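PDB 4GBJ: 6-phosphogluconate dehydrogenase NAD-binding from Dyadobacter fermentans, which probably acts as an NAD(P)-dependent oxidoreductase of the 3-hydroxyisobutyrate and 6-phosphogluconate dehydrogenase family. Local coordinates for residues B[242-245]-B[246-249]; B[262-265]-B[266-270]. All coordinates share one frame; numbering follows the deposited sequence.

Interaction 1: residues B[242-245]-B[246-249]; sequences LKDI and NLTL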
loop_
_atom_site.group_PDB
_atom_site.type_symbol
_atom_site.label_atom_id
_atom_site.label_comp_id
_atom_site.label_asym_id
_atom_site.label_seq_id
_atom_site.Cartn_x
_atom_site.Cartn_y
_atom_site.Cartn_z
ATOM N N LEU B 242 -7.921 -13.907 -9.933
ATOM C CA LEU B 242 -7.341 -14.111 -11.249
ATOM C C LEU B 242 -8.209 -13.455 -12.315
ATOM O O LEU B 242 -7.692 -12.785 -13.194
ATOM C CB LEU B 242 -7.149 -15.614 -11.531
ATOM C CG LEU B 242 -6.547 -16.012 -12.898
ATOM C CD1 LEU B 242 -5.273 -15.274 -13.172
ATOM C CD2 LEU B 242 -6.379 -17.486 -13.007
ATOM N N LYS B 243 -9.526 -13.642 -12.236
ATOM C CA LYS B 243 -10.477 -13.006 -13.161
ATOM C C LYS B 243 -10.268 -11.475 -13.156
ATOM O O LYS B 243 -10.109 -10.873 -14.218
ATOM C CB LYS B 243 -11.918 -13.318 -12.747
ATOM C CG LYS B 243 -13.005 -12.708 -13.679
ATOM C CD LYS B 243 -14.448 -12.915 -13.161
ATOM C CE LYS B 243 -14.862 -12.029 -11.986
ATOM N NZ LYS B 243 -14.850 -10.557 -12.319
ATOM N N ASP B 244 -10.121 -10.885 -11.947
ATOM C CA ASP B 244 -9.966 -9.442 -11.811
ATOM C C ASP B 244 -8.611 -8.937 -12.324
ATOM O O ASP B 244 -8.592 -7.943 -13.055
ATOM C CB ASP B 244 -10.206 -8.958 -10.364
ATOM C CG ASP B 244 -11.681 -8.712 -9.998
ATOM O OD1 ASP B 244 -12.574 -8.838 -10.916
ATOM O OD2 ASP B 244 -11.947 -8.326 -8.822
ATOM N N ILE B 245 -7.507 -9.589 -11.992
ATOM C CA ILE B 245 -6.218 -9.126 -12.497
ATOM C C ILE B 245 -6.145 -9.268 -14.037
ATOM O O ILE B 245 -5.508 -8.451 -14.675
ATOM C CB ILE B 245 -5.024 -9.793 -11.787
ATOM C CG1 ILE B 245 -3.769 -8.993 -11.943
ATOM C CG2 ILE B 245 -4.785 -11.231 -12.236
ATOM C CD1 ILE B 245 -3.788 -7.611 -11.211
ATOM N N ASN B 246 -6.754 -10.281 -14.610
ATOM C CA ASN B 246 -6.810 -10.444 -16.063
ATOM C C ASN B 246 -7.619 -9.349 -16.727
ATOM O O ASN B 246 -7.223 -8.922 -17.823
ATOM C CB ASN B 246 -7.348 -11.796 -16.473
ATOM C CG ASN B 246 -6.319 -12.913 -16.331
ATOM O OD1 ASN B 246 -5.112 -12.704 -16.358
ATOM N ND2 ASN B 246 -6.758 -14.138 -16.155
ATOM N N LEU B 247 -8.702 -8.824 -16.064
ATOM C CA LEU B 247 -9.455 -7.675 -16.610
ATOM C C LEU B 247 -8.517 -6.456 -16.655
ATOM O O LEU B 247 -8.514 -5.711 -17.613
ATOM C CB LEU B 247 -10.689 -7.342 -15.753
ATOM C CG LEU B 247 -11.867 -8.337 -15.702
ATOM C CD1 LEU B 247 -12.948 -7.802 -14.858
ATOM C CD2 LEU B 247 -12.427 -8.627 -17.090
ATOM N N THR B 248 -7.724 -6.258 -15.594
ATOM C CA THR B 248 -6.765 -5.160 -15.516
ATOM C C THR B 248 -5.710 -5.274 -16.621
ATOM O O THR B 248 -5.388 -4.279 -17.288
ATOM C CB THR B 248 -6.152 -5.153 -14.131
ATOM O OG1 THR B 248 -7.213 -4.941 -13.202
ATOM C CG2 THR B 248 -5.024 -4.119 -13.983
ATOM N N LEU B 249 -5.128 -6.450 -16.771
ATOM C CA LEU B 249 -4.114 -6.656 -17.798
ATOM C C LEU B 249 -4.673 -6.425 -19.194
ATOM O O LEU B 249 -3.993 -5.810 -20.013
ATOM C CB LEU B 249 -3.500 -8.037 -17.696
ATOM C CG LEU B 249 -2.597 -8.230 -16.479
ATOM C CD1 LEU B 249 -2.421 -9.736 -16.147
ATOM C CD2 LEU B 249 -1.227 -7.559 -16.722
#

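Interaction 2: residues B[262-265]-B[266-270]; sequences ADII and RNRFI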
loop_
_atom_site.group_PDB
_atom_site.type_symbol
_atom_site.label_atom_id
_atom_site.label_comp_id
_atom_site.label_asym_id
_atom_site.label_seq_id
_atom_site.Cartn_x
_atom_site.Cartn_y
_atom_site.Cartn_z
ATOM N N ALA B 262 1.285 -6.306 -12.004
ATOM C CA ALA B 262 0.098 -7.147 -12.273
ATOM C C ALA B 262 0.479 -8.540 -12.868
ATOM O O ALA B 262 -0.196 -9.530 -12.588
ATOM C CB ALA B 262 -0.886 -6.415 -13.174
ATOM N N ASP B 263 1.587 -8.631 -13.634
ATOM C CA ASP B 263 2.083 -9.908 -14.185
ATOM C C ASP B 263 2.429 -10.886 -13.057
ATOM O O ASP B 263 2.031 -12.046 -13.099
ATOM C CB ASP B 263 3.321 -9.692 -15.045
ATOM C CG ASP B 263 3.157 -8.752 -16.235
ATOM O OD1 ASP B 263 2.001 -8.483 -16.637
ATOM O OD2 ASP B 263 4.164 -8.337 -16.791
ATOM N N ILE B 264 3.105 -10.364 -12.016
ATOM C CA ILE B 264 3.493 -11.103 -10.813
ATOM C C ILE B 264 2.240 -11.575 -10.092
ATOM O O ILE B 264 2.170 -12.736 -9.804
ATOM C CB ILE B 264 4.379 -10.276 -9.883
ATOM C CG1 ILE B 264 5.715 -9.840 -10.561
ATOM C CG2 ILE B 264 4.661 -10.994 -8.551
ATOM C CD1 ILE B 264 6.557 -10.733 -10.876
ATOM N N ILE B 265 1.230 -10.711 -9.904
ATOM C CA ILE B 265 -0.027 -11.057 -9.239
ATOM C C ILE B 265 -0.732 -12.157 -9.996
ATOM O O ILE B 265 -1.153 -13.155 -9.397
ATOM C CB ILE B 265 -0.907 -9.794 -9.108
ATOM C CG1 ILE B 265 -0.299 -8.770 -8.101
ATOM C CG2 ILE B 265 -2.320 -10.099 -8.772
ATOM C CD1 ILE B 265 -0.129 -9.230 -6.741
ATOM N N ARG B 266 -0.834 -12.003 -11.320
ATOM C CA ARG B 266 -1.422 -13.049 -12.143
ATOM C C ARG B 266 -0.739 -14.404 -11.907
ATOM O O ARG B 266 -1.435 -15.397 -11.710
ATOM C CB ARG B 266 -1.351 -12.685 -13.632
ATOM C CG ARG B 266 -1.848 -13.771 -14.579
ATOM C CD ARG B 266 -1.927 -13.210 -15.996
ATOM N NE ARG B 266 -2.119 -14.268 -16.984
ATOM C CZ ARG B 266 -1.181 -15.106 -17.411
ATOM N NH1 ARG B 266 0.057 -15.044 -16.920
ATOM N NH2 ARG B 266 -1.475 -16.034 -18.304
ATOM N N ASN B 267 0.586 -14.450 -11.890
ATOM C CA ASN B 267 1.314 -15.735 -11.685
ATOM C C ASN B 267 1.089 -16.289 -10.305
ATOM O O ASN B 267 1.039 -17.519 -10.176
ATOM C CB ASN B 267 2.823 -15.612 -11.975
ATOM C CG ASN B 267 3.087 -15.512 -13.469
ATOM O OD1 ASN B 267 2.264 -15.883 -14.283
ATOM N ND2 ASN B 267 4.201 -14.927 -13.865
ATOM N N ARG B 268 0.883 -15.411 -9.267
ATOM C CA ARG B 268 0.567 -15.937 -7.945
ATOM C C ARG B 268 -0.751 -16.753 -7.951
ATOM O O ARG B 268 -0.835 -17.776 -7.287
ATOM C CB ARG B 268 0.433 -14.822 -6.922
ATOM C CG ARG B 268 1.660 -14.009 -6.677
ATOM C CD ARG B 268 2.848 -14.877 -6.365
ATOM N NE ARG B 268 3.931 -14.142 -5.728
ATOM C CZ ARG B 268 5.136 -14.642 -5.465
ATOM N NH1 ARG B 268 5.436 -15.880 -5.802
ATOM N NH2 ARG B 268 6.062 -13.889 -4.894
ATOM N N PHE B 269 -1.766 -16.265 -8.643
ATOM C CA PHE B 269 -3.052 -16.971 -8.759
ATOM C C PHE B 269 -2.927 -18.232 -9.567
ATOM O O PHE B 269 -3.451 -19.275 -9.156
ATOM C CB PHE B 269 -4.160 -16.110 -9.374
ATOM C CG PHE B 269 -4.668 -15.048 -8.430
ATOM C CD1 PHE B 269 -5.306 -15.396 -7.249
ATOM C CD2 PHE B 269 -4.418 -13.698 -8.673
ATOM C CE1 PHE B 269 -5.673 -14.423 -6.329
ATOM C CE2 PHE B 269 -4.799 -12.735 -7.763
ATOM C CZ PHE B 269 -5.448 -13.098 -6.608
ATOM N N ILE B 270 -2.228 -18.164 -10.718
ATOM C CA ILE B 270 -2.066 -19.374 -11.568
ATOM C C ILE B 270 -1.349 -20.494 -10.758
ATOM O O ILE B 270 -1.792 -21.650 -10.718
ATOM C CB ILE B 270 -1.311 -19.040 -12.869
ATOM C CG1 ILE B 270 -2.175 -18.084 -13.738
ATOM C CG2 ILE B 270 -0.998 -20.304 -13.639
ATOM C CD1 ILE B 270 -1.440 -17.497 -14.919
#

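Interaction 1: residues B[242-245]-B[246-249]
Backbone bonds four residues apart tie L242-I245 to N246-L249 as successive turns of helix 238-254, from N246 N to L242 O (3.0 Å), L247 N to K243 O, T248 N to D244 O and L249 N to I245 O (2.9 Å). L242 and N246 meet on one flank. L242 puts CG opposite its backbone N (chi1 180°), and from there methyl CD1 lies 3.5 Å from ND2 of N246, the two side chains crossing at a slant; this is packing of a methyl against an amide nitrogen. The next flank is polar: the end of K243 bends round towards D244, and NZ forms a salt bridge with OD1 of D244 at 3.2 Å, arriving on the syn side but 30° out of the carboxylate plane. CD1 of L247 comes up to the same oxygen at 4.1 Å, setting an apolar methyl beside the ion pair. The helix belongs to the all-helical C-terminal domain that follows the Rossmann-type domain in this dehydrogenase family. D244 is buried here, packs on N178 of helix 169-197, and its side chain lies about 6 Å from that of K174, the predicted active-site residue; K243 reaches D71 of a loop in the N-terminal domain. On the buried side I245 and T248 follow one another. I245 packs on F179, and its CG1 makes a loose apolar contact with CD1 of L249 at 4.5 Å. T248 holds OG1 anti to its carbonyl carbon (chi1 -61°), which brings the hydroxyl back to 3.3 Å from D244 O, a weak bond at most; its side chain also packs on M194 of the second subunit.

Interaction 2: residues B[262-265]-B[266-270]
I265 and F269 run alongside each other in the same direction, one turn apart on helix 260-274, with CG2 of I265 3.8 Å from ring atom CE2 of F269. CG2 stands opposite the backbone N of I265, which carries it forward to the ring. CD2 of F269 also lies 3.4 Å from I265 O, the oxygen that accepts the backbone bond from F269 N at 3.3 Å. Replacing F269 by an alanine would probably open a gap beside CG2 of I265 and leave F238, whose ring packs edge-to-face on that of F269, without its aromatic partner. CG2 of I264 comes obliquely to the R268 guanidinium, 4.3 Å from NE; that group is held by salt bridges to E186 and D292. R266 runs out extended on another flank, where CD1 of I270 sits over the centre of its guanidinium, 3.4 Å above the plane. This is packing between successive turns of one helix in the all-helical C-terminal domain, away from the predicted active site. Around it, I265 packs on A182 of helix 169-197, R266 on N246 and L249 of helix 238-254, and I264 on F261 of the second subunit.

How the interactions relate
Interactions 1 and 2 come in series along the chain, on the consecutive helices 238-254 and 260-274 of the C-terminal helical domain, with centres about 9 Å apart. The two helices touch directly: CG1 of I245 meets CG2 of I265 at 3.7 Å, and CD2 of L249 packs 3.4 Å from OD1 of D263. Both also pack on the long helix 169-197, which joins the three helices in one packed group. Within it, residues 242-249 lie nearer the centre of the chain and the predicted active site, whereas 262-270 sit farther out, away from that site. Interaction 1 reaches the second subunit through T248, interaction 2 through several residues.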